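Local coordinates for Non-ribosomal peptide synthetase (Methanobrevibacter ruminantium, PDB 6VTJ), which combines a peptidyl carrier domain with a reductase domain of an archaeal non-ribosomal peptide synthetase and probably releases the carrier-bound peptide by reduction, at residues 75-78 and 79-82. Residues are numbered along the deposited sequence; the frame is centred on the assembly and turned at random.
Sequences RALA and KLLS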
ATOM      1  N   ARG A  75     -30.218   5.247  -3.926  1.00 40.75           N
ATOM      2  CA  ARG A  75     -30.802   6.274  -3.069  1.00 43.08           C
ATOM      3  C   ARG A  75     -29.719   7.205  -2.527  1.00 41.57           C
ATOM      4  O   ARG A  75     -29.781   8.430  -2.708  1.00 38.96           O
ATOM      5  CB  ARG A  75     -31.598   5.571  -1.957  1.00 46.06           C
ATOM      6  CG  ARG A  75     -32.159   6.375  -0.778  1.00 50.01           C
ATOM      7  CD  ARG A  75     -33.299   7.365  -1.091  1.00 51.54           C
ATOM      8  NE  ARG A  75     -34.407   6.877  -1.923  1.00 50.98           N
ATOM      9  CZ  ARG A  75     -35.480   6.219  -1.484  1.00 52.63           C
ATOM     10  NH1 ARG A  75     -35.609   5.913  -0.199  1.00 52.63           N
ATOM     11  NH2 ARG A  75     -36.429   5.858  -2.347  1.00 51.23           N
ATOM     12  N   ALA A  76     -28.691   6.629  -1.898  1.00 44.99           N
ATOM     13  CA  ALA A  76     -27.582   7.428  -1.378  1.00 42.80           C
ATOM     14  C   ALA A  76     -26.831   8.144  -2.498  1.00 40.45           C
ATOM     15  O   ALA A  76     -26.478   9.328  -2.368  1.00 41.34           O
ATOM     16  CB  ALA A  76     -26.635   6.533  -0.582  1.00 41.49           C
ATOM     17  N   LEU A  77     -26.592   7.452  -3.614  1.00 38.67           N
ATOM     18  CA  LEU A  77     -25.883   8.072  -4.731  1.00 38.80           C
ATOM     19  C   LEU A  77     -26.646   9.269  -5.281  1.00 42.95           C
ATOM     20  O   LEU A  77     -26.043  10.254  -5.719  1.00 45.63           O
ATOM     21  CB  LEU A  77     -25.648   7.046  -5.834  1.00 41.30           C
ATOM     22  CG  LEU A  77     -24.261   6.414  -5.889  1.00 42.27           C
ATOM     23  CD1 LEU A  77     -24.257   5.287  -6.917  1.00 40.69           C
ATOM     24  CD2 LEU A  77     -23.199   7.464  -6.224  1.00 39.26           C
ATOM     25  N   ALA A  78     -27.979   9.204  -5.262  1.00 44.13           N
ATOM     26  CA  ALA A  78     -28.782  10.314  -5.756  1.00 44.18           C
ATOM     27  C   ALA A  78     -28.775  11.474  -4.770  1.00 44.86           C
ATOM     28  O   ALA A  78     -28.677  12.639  -5.176  1.00 48.25           O
ATOM     29  CB  ALA A  78     -30.211   9.843  -6.027  1.00 44.32           C
ATOM     30  N   LYS A  79     -28.879  11.179  -3.473  1.00 43.21           N
ATOM     31  CA  LYS A  79     -28.700  12.242  -2.486  1.00 46.73           C
ATOM     32  C   LYS A  79     -27.376  12.966  -2.711  1.00 47.23           C
ATOM     33  O   LYS A  79     -27.319  14.202  -2.668  1.00 46.46           O
ATOM     34  CB  LYS A  79     -28.773  11.674  -1.068  1.00 46.59           C
ATOM     35  CG  LYS A  79     -30.071  10.932  -0.751  1.00 47.51           C
ATOM     36  CD  LYS A  79     -30.546  11.197   0.667  1.00 52.72           C
ATOM     37  CE  LYS A  79     -29.376  11.554   1.580  1.00 62.48           C
ATOM     38  NZ  LYS A  79     -29.629  11.238   3.020  1.00 68.53           N
ATOM     39  N   LEU A  80     -26.309  12.208  -3.001  1.00 48.33           N
ATOM     40  CA  LEU A  80     -25.005  12.815  -3.275  1.00 44.93           C
ATOM     41  C   LEU A  80     -25.032  13.662  -4.540  1.00 46.71           C
ATOM     42  O   LEU A  80     -24.602  14.821  -4.534  1.00 48.04           O
ATOM     43  CB  LEU A  80     -23.924  11.733  -3.393  1.00 46.80           C
ATOM     44  CG  LEU A  80     -22.612  12.175  -4.067  1.00 46.24           C
ATOM     45  CD1 LEU A  80     -21.836  13.181  -3.215  1.00 44.47           C
ATOM     46  CD2 LEU A  80     -21.730  10.994  -4.442  1.00 49.91           C
ATOM     47  N   LEU A  81     -25.506  13.090  -5.651  1.00 48.36           N
ATOM     48  CA  LEU A  81     -25.439  13.792  -6.927  1.00 45.26           C
ATOM     49  C   LEU A  81     -26.390  14.973  -7.000  1.00 48.66           C
ATOM     50  O   LEU A  81     -26.256  15.795  -7.909  1.00 52.38           O
ATOM     51  CB  LEU A  81     -25.722  12.830  -8.076  1.00 42.15           C
ATOM     52  CG  LEU A  81     -24.554  11.936  -8.484  1.00 43.72           C
ATOM     53  CD1 LEU A  81     -24.974  10.957  -9.569  1.00 45.82           C
ATOM     54  CD2 LEU A  81     -23.405  12.801  -8.970  1.00 42.91           C
ATOM     55  N   SER A  82     -27.342  15.089  -6.075  1.00 52.34           N
ATOM     56  CA  SER A  82     -28.248  16.227  -6.098  1.00 54.51           C
ATOM     57  C   SER A  82     -27.978  17.253  -5.001  1.00 60.22           C
ATOM     58  O   SER A  82     -28.405  18.403  -5.146  1.00 64.24           O
ATOM     59  CB  SER A  82     -29.710  15.751  -6.017  1.00 50.97           C
ATOM     60  OG  SER A  82     -30.003  15.076  -4.800  1.00 48.95           O
TER
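Between residues 75-78 and 79-82 the backbone forms α-helix that loosens in its final turn, four successive i+4→i amide-to-carbonyl bonds running from Lys79 N to Arg75 O (3.0 Å), Leu80 N to Ala76 O, Leu81 N to Leu77 O and Ser82 N to Ala78 O. The first is nearly straight, with an N-H...O angle of 171°, whereas the last is bent to 133° at the end of helix 74-82. There Ser82 adds a second bond to the same carbonyl: its OG donates to Ala78 O at 2.8 Å. With chi1 at 63° the hydroxyl sits between Ser82's own N and C and points back at the preceding turn, so that OG and the amide grip the oxygen from opposite faces of the carbonyl plane. Leucine suits the buried side: Leu77 packs on Ile68 of helix 65-70 and on Ile20 and Phe24 of helix 15-28. Its CD2 also meets Leu80 CD2 at 4.2 Å, one turn on, where Leu80 lies at the margin against Asp67 and Asn71. Ala78 is small enough to let helix 15-28 close in at Leu16 and Glu17. Lys79 lays its CG beside Arg75 O, at 3.2 Å, before its chain bends away at an exposed position; Arg75 itself forms a salt bridge with Glu17 through NE. Helix 74-82 is the fourth helix of the carrier-protein bundle. The chemistry implies a division of labour: Leu77, Ala78 and the Arg75–Glu17 salt bridge join this helix to its neighbours, while the serine hydroxyl supplements a bent amide bond where the helical ladder runs out.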